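Local coordinates for protein Atp-dependent DNA ligase (Psychromonas sp., PDB 4D05) that seals breaks in the DNA backbone as a minimal-type ATP-dependent DNA ligase, working through an adenylated enzyme intermediate, at residues P4-L8 with L163-K167; Y195-G200 with F218-S224. Residue numbers count along the deposited sequence, not the author numbering.

Interaction 1 (P4-L8 with L163-K167); sequences PPIQL and LYQTK
Three direct hydrogen bonds join the segments: Leu8 N donates to Lys167 O at 2.7 Å (175°), Gln7 N to Tyr164 OH at 2.8 Å, and Gln165 N to Gln7 OE1 at 3.0 Å. A water donates to Gln7 OE1 (2.8 Å) and Leu163 O (2.9 Å). Gln7 has chi1 and chi2 t, chi3 of -104° turning OE1 toward Gln165 N; Gln7 CB lies over one face of the Tyr164 ring (chi1 t, chi2 88°), 3.9 Å from its centroid. The touching parts, 5-8 and 163-167, run 90° apart, with Gln7 CA and Thr166 CA closest at 4.5 Å. Inverse gamma turns centred on Pro5 and Thr166 bend both backbones, and Pro5 CB meets Thr166 CG2 at 4.1 Å. Leu8-Ser169 backbone bonding leads into parallel strands 8-11 and 168-169 of the nucleotide-binding domain; Gln7 O accepts from Arg31 NH2 of the AMP pocket, and the Leu8 side chain lies about 6 Å from AMP. All three direct bonds use uncharged groups: the polar contact is directional, without a salt bridge.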
ATOM      1  N   PRO A   4       3.404 -13.518  11.897  1.00  9.45           N
ATOM      2  CA  PRO A   4       2.453 -14.468  11.333  1.00  9.58           C
ATOM      3  C   PRO A   4       2.790 -14.857   9.897  1.00 12.86           C
ATOM      4  O   PRO A   4       3.477 -14.107   9.215  1.00 11.06           O
ATOM      5  CB  PRO A   4       1.116 -13.708  11.427  1.00 11.45           C
ATOM      6  CG  PRO A   4       1.477 -12.276  11.483  1.00 10.94           C
ATOM      7  CD  PRO A   4       2.808 -12.197  12.140  1.00  9.71           C
ATOM      8  N   PRO A   5       2.279 -16.014   9.453  1.00 15.00           N
ATOM      9  CA  PRO A   5       2.589 -16.678   8.175  1.00 16.42           C
ATOM     10  C   PRO A   5       1.747 -16.054   7.105  1.00 14.21           C
ATOM     11  O   PRO A   5       0.727 -16.602   6.685  1.00 14.84           O
ATOM     12  CB  PRO A   5       2.170 -18.124   8.421  1.00 17.94           C
ATOM     13  CG  PRO A   5       0.995 -17.980   9.336  1.00 18.21           C
ATOM     14  CD  PRO A   5       1.308 -16.799  10.239  1.00 17.56           C
ATOM     15  N   ILE A   6       2.167 -14.874   6.680  1.00 16.06           N
ATOM     16  CA  ILE A   6       1.371 -14.090   5.754  1.00 17.40           C
ATOM     17  C   ILE A   6       1.953 -13.866   4.341  1.00 16.46           C
ATOM     18  O   ILE A   6       3.182 -13.858   4.114  1.00 17.93           O
ATOM     19  CB  ILE A   6       0.999 -12.765   6.409  1.00 16.01           C
ATOM     20  CG1 ILE A   6       2.245 -11.952   6.792  1.00 17.96           C
ATOM     21  CG2 ILE A   6       0.189 -13.060   7.601  1.00 12.36           C
ATOM     22  CD1 ILE A   6       1.957 -10.534   7.208  1.00 16.25           C
ATOM     23  N   GLN A   7       1.046 -13.664   3.390  1.00 14.45           N
ATOM     24  CA  GLN A   7       1.425 -13.415   1.995  1.00 12.72           C
ATOM     25  C   GLN A   7       1.667 -11.975   1.826  1.00 13.24           C
ATOM     26  O   GLN A   7       0.898 -11.191   2.390  1.00 16.12           O
ATOM     27  CB  GLN A   7       0.276 -13.773   1.060  1.00 10.72           C
ATOM     28  CG  GLN A   7       0.588 -13.587  -0.410  1.00  9.19           C
ATOM     29  CD  GLN A   7      -0.390 -14.438  -1.232  1.00  9.65           C
ATOM     30  OE1 GLN A   7      -0.063 -15.489  -1.761  1.00 14.02           O
ATOM     31  NE2 GLN A   7      -1.570 -14.006  -1.284  1.00  9.49           N
ATOM     32  N   LEU A   8       2.703 -11.620   1.059  1.00 11.81           N
ATOM     33  CA  LEU A   8       3.048 -10.238   0.794  1.00 16.89           C
ATOM     34  C   LEU A   8       2.942  -9.833  -0.695  1.00 18.34           C
ATOM     35  O   LEU A   8       3.171 -10.628  -1.634  1.00 17.40           O
ATOM     36  CB  LEU A   8       4.463  -9.904   1.284  1.00 18.85           C
ATOM     37  CG  LEU A   8       4.887 -10.325   2.694  1.00 21.38           C
ATOM     38  CD1 LEU A   8       6.328  -9.888   2.861  1.00 25.12           C
ATOM     39  CD2 LEU A   8       3.986  -9.721   3.820  1.00 22.08           C
ATOM     40  N   LEU A 163      -2.761 -19.463  -5.433  1.00  7.04           N
ATOM     41  CA  LEU A 163      -2.767 -20.243  -4.202  1.00  7.66           C
ATOM     42  C   LEU A 163      -1.961 -19.482  -3.146  1.00  7.92           C
ATOM     43  O   LEU A 163      -0.930 -18.882  -3.467  1.00  7.92           O
ATOM     44  CB  LEU A 163      -2.115 -21.596  -4.468  1.00  9.33           C
ATOM     45  CG  LEU A 163      -2.883 -22.490  -5.441  1.00 10.28           C
ATOM     46  CD1 LEU A 163      -2.137 -23.796  -5.682  1.00 15.40           C
ATOM     47  CD2 LEU A 163      -4.282 -22.785  -4.914  1.00 10.55           C
ATOM     48  N   TYR A 164      -2.377 -19.556  -1.886  1.00  6.39           N
ATOM     49  CA  TYR A 164      -1.742 -18.753  -0.847  1.00  6.57           C
ATOM     50  C   TYR A 164      -0.288 -19.162  -0.637  1.00  9.07           C
ATOM     51  O   TYR A 164       0.017 -20.354  -0.536  1.00  8.99           O
ATOM     52  CB  TYR A 164      -2.491 -18.917   0.477  1.00  6.76           C
ATOM     53  CG  TYR A 164      -2.175 -17.809   1.470  1.00  8.20           C
ATOM     54  CD1 TYR A 164      -2.918 -16.645   1.469  1.00  8.70           C
ATOM     55  CD2 TYR A 164      -1.150 -17.940   2.415  1.00 10.05           C
ATOM     56  CE1 TYR A 164      -2.654 -15.602   2.366  1.00 11.23           C
ATOM     57  CE2 TYR A 164      -0.887 -16.914   3.296  1.00  9.74           C
ATOM     58  CZ  TYR A 164      -1.656 -15.754   3.270  1.00 11.32           C
ATOM     59  OH  TYR A 164      -1.412 -14.686   4.143  1.00 13.05           O
ATOM     60  N   GLN A 165       0.591 -18.162  -0.565  1.00 10.09           N
ATOM     61  CA  GLN A 165       2.027 -18.383  -0.347  1.00 12.77           C
ATOM     62  C   GLN A 165       2.483 -17.463   0.757  1.00 15.53           C
ATOM     63  O   GLN A 165       2.074 -16.296   0.768  1.00 15.04           O
ATOM     64  CB  GLN A 165       2.806 -18.026  -1.612  1.00 19.48           C
ATOM     65  CG  GLN A 165       2.486 -18.843  -2.789  1.00 29.49           C
ATOM     66  CD  GLN A 165       3.386 -18.476  -3.952  1.00 32.73           C
ATOM     67  OE1 GLN A 165       3.719 -17.321  -4.139  1.00 34.84           O
ATOM     68  NE2 GLN A 165       3.797 -19.460  -4.717  1.00 37.97           N
ATOM     69  N   THR A 166       3.305 -17.981   1.686  1.00 15.82           N
ATOM     70  CA  THR A 166       3.713 -17.223   2.875  1.00 18.80           C
ATOM     71  C   THR A 166       4.977 -16.441   2.559  1.00 20.15           C
ATOM     72  O   THR A 166       6.021 -16.670   3.148  1.00 21.18           O
ATOM     73  CB  THR A 166       3.941 -18.142   4.087  1.00 19.40           C
ATOM     74  OG1 THR A 166       5.002 -19.087   3.827  1.00 20.90           O
ATOM     75  CG2 THR A 166       2.668 -18.881   4.394  1.00 20.96           C
ATOM     76  N   LYS A 167       4.877 -15.567   1.564  1.00 21.94           N
ATOM     77  CA  LYS A 167       6.025 -14.804   1.111  1.00 25.26           C
ATOM     78  C   LYS A 167       5.547 -13.728   0.178  1.00 20.65           C
ATOM     79  O   LYS A 167       4.354 -13.561   0.042  1.00 17.27           O
ATOM     80  CB  LYS A 167       6.994 -15.706   0.362  1.00 29.23           C
ATOM     81  CG  LYS A 167       6.416 -16.288  -0.884  1.00 30.70           C
ATOM     82  CD  LYS A 167       7.524 -16.916  -1.715  1.00 35.03           C
ATOM     83  CE  LYS A 167       8.395 -17.832  -0.869  1.00 40.58           C
ATOM     84  NZ  LYS A 167       9.412 -18.570  -1.678  1.00 44.63           N
TER
HETATM   85  O   HOH W   1      -0.007 -16.351  -4.467  1.00 14.69           O

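Interaction 2 (Y195-G200 with F218-S224)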
ATOM      1  N   TYR A 195      14.853  28.877 -18.327  1.00  6.39           N
ATOM      2  CA  TYR A 195      15.676  28.529 -17.158  1.00  6.72           C
ATOM      3  C   TYR A 195      17.170  28.904 -17.298  1.00  5.40           C
ATOM      4  O   TYR A 195      18.038  28.437 -16.514  1.00  6.20           O
ATOM      5  CB  TYR A 195      15.530  27.043 -16.789  1.00  6.12           C
ATOM      6  CG  TYR A 195      14.078  26.646 -16.470  1.00  8.56           C
ATOM      7  CD1 TYR A 195      13.255  27.463 -15.706  1.00  9.61           C
ATOM      8  CD2 TYR A 195      13.538  25.456 -16.963  1.00  9.84           C
ATOM      9  CE1 TYR A 195      11.940  27.092 -15.430  1.00 13.04           C
ATOM     10  CE2 TYR A 195      12.227  25.090 -16.692  1.00 12.92           C
ATOM     11  CZ  TYR A 195      11.436  25.912 -15.931  1.00 14.36           C
ATOM     12  OH  TYR A 195      10.120  25.541 -15.651  1.00 17.14           O
ATOM     13  N   GLU A 196      17.485  29.746 -18.288  1.00  6.48           N
ATOM     14  CA  GLU A 196      18.830  30.240 -18.404  1.00  7.33           C
ATOM     15  C   GLU A 196      19.171  30.992 -17.120  1.00  7.21           C
ATOM     16  O   GLU A 196      18.393  31.830 -16.627  1.00  9.06           O
ATOM     17  CB  GLU A 196      18.977  31.148 -19.624  1.00  9.84           C
ATOM     18  CG  GLU A 196      20.442  31.470 -19.968  1.00 10.05           C
ATOM     19  CD  GLU A 196      20.619  32.331 -21.215  1.00 10.74           C
ATOM     20  OE1 GLU A 196      19.953  32.053 -22.247  1.00 11.48           O
ATOM     21  OE2 GLU A 196      21.449  33.272 -21.140  1.00 11.88           O
ATOM     22  N   GLY A 197      20.326  30.682 -16.558  1.00  6.60           N
ATOM     23  CA  GLY A 197      20.742  31.328 -15.334  1.00  8.17           C
ATOM     24  C   GLY A 197      20.130  30.758 -14.079  1.00  8.67           C
ATOM     25  O   GLY A 197      20.334  31.308 -12.987  1.00  9.56           O
ATOM     26  N   LEU A 198      19.336  29.705 -14.259  1.00  6.68           N
ATOM     27  CA  LEU A 198      18.621  29.026 -13.175  1.00  6.63           C
ATOM     28  C   LEU A 198      18.894  27.532 -13.259  1.00  5.40           C
ATOM     29  O   LEU A 198      19.677  27.079 -14.075  1.00  5.85           O
ATOM     30  CB  LEU A 198      17.124  29.279 -13.315  1.00  6.86           C
ATOM     31  CG  LEU A 198      16.691  30.743 -13.313  1.00  9.62           C
ATOM     32  CD1 LEU A 198      15.208  30.854 -13.737  1.00 10.50           C
ATOM     33  CD2 LEU A 198      16.903  31.374 -11.933  1.00  9.86           C
ATOM     34  N   LEU A 199      18.225  26.763 -12.413  1.00  5.06           N
ATOM     35  CA  LEU A 199      18.419  25.335 -12.396  1.00  4.83           C
ATOM     36  C   LEU A 199      17.594  24.709 -13.499  1.00  5.04           C
ATOM     37  O   LEU A 199      16.395  24.896 -13.550  1.00  6.13           O
ATOM     38  CB  LEU A 199      17.919  24.783 -11.068  1.00  5.23           C
ATOM     39  CG  LEU A 199      18.139  23.290 -10.846  1.00  6.04           C
ATOM     40  CD1 LEU A 199      19.587  22.945 -10.574  1.00  6.33           C
ATOM     41  CD2 LEU A 199      17.257  22.843  -9.671  1.00  7.39           C
ATOM     42  N   GLY A 200      18.223  23.925 -14.356  1.00  3.72           N
ATOM     43  CA  GLY A 200      17.482  23.149 -15.345  1.00  3.26           C
ATOM     44  C   GLY A 200      17.059  21.807 -14.774  1.00  4.74           C
ATOM     45  O   GLY A 200      15.922  21.371 -14.940  1.00  5.33           O
ATOM     46  N   PHE A 218      10.033  21.061  -9.646  1.00  6.65           N
ATOM     47  CA  PHE A 218      10.603  22.203  -8.953  1.00  7.85           C
ATOM     48  C   PHE A 218       9.682  23.414  -9.059  1.00  9.53           C
ATOM     49  O   PHE A 218       9.170  23.726 -10.143  1.00  9.78           O
ATOM     50  CB  PHE A 218      11.953  22.597  -9.565  1.00  7.00           C
ATOM     51  CG  PHE A 218      12.976  21.508  -9.490  1.00  6.19           C
ATOM     52  CD1 PHE A 218      13.607  21.211  -8.280  1.00  5.92           C
ATOM     53  CD2 PHE A 218      13.318  20.788 -10.607  1.00  6.66           C
ATOM     54  CE1 PHE A 218      14.568  20.200  -8.223  1.00  5.66           C
ATOM     55  CE2 PHE A 218      14.255  19.795 -10.539  1.00  6.84           C
ATOM     56  CZ  PHE A 218      14.881  19.499  -9.359  1.00  7.29           C
ATOM     57  N   SER A 219       9.528  24.130  -7.955  1.00 10.71           N
ATOM     58  CA  SER A 219       8.824  25.396  -7.978  1.00 13.55           C
ATOM     59  C   SER A 219       9.750  26.443  -8.581  1.00 10.75           C
ATOM     60  O   SER A 219      10.945  26.215  -8.679  1.00 10.24           O
ATOM     61  CB  SER A 219       8.478  25.818  -6.565  1.00 16.72           C
ATOM     62  OG  SER A 219       9.673  26.064  -5.860  1.00 15.00           O
ATOM     63  N   ASP A 220       9.245  27.614  -8.918  1.00 13.03           N
ATOM     64  CA  ASP A 220      10.163  28.605  -9.465  1.00 16.11           C
ATOM     65  C   ASP A 220      11.174  29.047  -8.412  1.00 13.96           C
ATOM     66  O   ASP A 220      12.331  29.330  -8.738  1.00 14.37           O
ATOM     67  CB  ASP A 220       9.419  29.772 -10.104  1.00 21.32           C
ATOM     68  CG  ASP A 220       8.835  29.411 -11.484  1.00 23.67           C
ATOM     69  OD1 ASP A 220       9.331  28.463 -12.192  1.00 21.00           O
ATOM     70  OD2 ASP A 220       7.895  30.123 -11.866  1.00 31.19           O
ATOM     71  N   GLU A 221      10.786  29.038  -7.149  1.00 13.80           N
ATOM     72  CA  GLU A 221      11.755  29.389  -6.086  1.00 15.16           C
ATOM     73  C   GLU A 221      12.914  28.379  -6.014  1.00 11.84           C
ATOM     74  O   GLU A 221      14.073  28.746  -5.754  1.00 12.23           O
ATOM     75  CB  GLU A 221      11.053  29.473  -4.734  1.00 24.09           C
ATOM     76  CG  GLU A 221      10.079  30.659  -4.609  1.00 32.58           C
ATOM     77  CD  GLU A 221       8.790  30.533  -5.455  1.00 37.59           C
ATOM     78  OE1 GLU A 221       8.377  29.395  -5.849  1.00 35.90           O
ATOM     79  OE2 GLU A 221       8.182  31.609  -5.703  1.00 40.74           O
ATOM     80  N   GLU A 222      12.587  27.105  -6.214  1.00  8.75           N
ATOM     81  CA  GLU A 222      13.591  26.053  -6.227  1.00  8.01           C
ATOM     82  C   GLU A 222      14.490  26.121  -7.471  1.00  8.68           C
ATOM     83  O   GLU A 222      15.613  25.655  -7.444  1.00  9.09           O
ATOM     84  CB  GLU A 222      12.934  24.669  -6.101  1.00  9.58           C
ATOM     85  CG  GLU A 222      12.319  24.487  -4.706  1.00 12.68           C
ATOM     86  CD  GLU A 222      11.356  23.340  -4.594  1.00 13.14           C
ATOM     87  OE1 GLU A 222      10.792  22.873  -5.621  1.00 11.22           O
ATOM     88  OE2 GLU A 222      11.155  22.893  -3.439  1.00 14.21           O
ATOM     89  N   ARG A 223      14.020  26.715  -8.555  1.00  8.03           N
ATOM     90  CA  ARG A 223      14.905  26.864  -9.696  1.00  7.63           C
ATOM     91  C   ARG A 223      15.892  27.998  -9.479  1.00  7.47           C
ATOM     92  O   ARG A 223      16.951  28.032 -10.116  1.00  7.35           O
ATOM     93  CB  ARG A 223      14.120  27.068 -10.940  1.00  8.55           C
ATOM     94  CG  ARG A 223      13.425  25.769 -11.301  1.00 11.02           C
ATOM     95  CD  ARG A 223      13.170  25.676 -12.688  1.00  9.91           C
ATOM     96  NE  ARG A 223      12.290  24.576 -13.019  1.00  7.63           N
ATOM     97  CZ  ARG A 223      12.675  23.426 -13.532  1.00  6.05           C
ATOM     98  NH1 ARG A 223      13.958  23.183 -13.785  1.00  5.86           N
ATOM     99  NH2 ARG A 223      11.763  22.520 -13.810  1.00  7.81           N
ATOM    100  N   SER A 224      15.533  28.930  -8.599  1.00  9.48           N
ATOM    101  CA  SER A 224      16.451  30.011  -8.211  1.00 14.30           C
ATOM    102  C   SER A 224      17.354  29.613  -7.033  1.00 14.18           C
ATOM    103  O   SER A 224      18.511  30.031  -6.976  1.00 19.19           O
ATOM    104  CB  SER A 224      15.686  31.277  -7.825  1.00 18.37           C
ATOM    105  OG  SER A 224      14.611  31.546  -8.728  1.00 24.33           O
TER
HETATM  106  O   HOH W   2       8.462  27.525 -15.097  1.00 37.64           O
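Phe218 opens the second segment by offering a ring face to Leu199: CD2 of Leu199 stands 4.1 Å from the Phe218 ring centroid and 12° off its normal, a CH-pi contact. Ser219 is the N-cap of helix 220-224. Its OG accepts from Glu222 N at 3.1 Å while Ser219 N donates to Glu222 OE1 at 2.9 Å, and these reciprocal bonds define a capping box. Asp220 reaches the first segment through water, which donates to Asp220 OD1 at 3.2 Å and lies 2.6 Å from Tyr195 OH.

Arg223 has the most buried surface of any residue here, 136 Å² covered by 195-200. Its guanidinium lies flat on the Tyr195 ring, planes at 14° and centres 3.9 Å apart, a cation-pi stack; Arg223 CD adds a CH-pi contact 3.6 Å from the same centroid. Arg223 NH1 donates to Leu199 O at 3.0 Å and to Gly200 O at 2.9 Å, while Arg223 O accepts from Leu199 N at 2.9 Å. Ser224 finishes the segment, its OG 3.9 Å from Leu198 CD2.

The type II turn Tyr195-Leu198 leads into strand 199-206; at phi 81° a side chain on Gly197 would jam against the preceding carbonyl oxygen, which calls for glycine. Helix 220-224, docked at the start of that strand, falls between strands 211-214 and 232-237, third and fourth in sequence of the antiparallel sheet, the usual place of the helix in an OB fold. Leu189 of neighbouring strand 179-190 bonds to Gly200, Arg223 NH2 reaches Gly215 O just after strand 211-214, and Phe218 stacks on Phe251 of strand 250-256.

In the fold
From the N terminus, the chain enters interaction 1 just before strand 8-11 and returns to it 155 residues later, in the loop between strands 154-159 and 168-169. That long closure encloses much of the ligase catalytic domain and sets its opening segment beside the AMP-binding part of the domain. The chain then crosses into the OB-like domain, where interaction 2 closes a short excursion through the rest of strand 199-206 and strand 211-214, bringing helix 220-224 back to the beginning of the first. The two closures run in series, neither nested nor crossed. Their centres are 47 Å apart on opposite sides of the chain's centre, and their nearest atoms about 33 Å, so each is confined to its own domain, and the two do not touch.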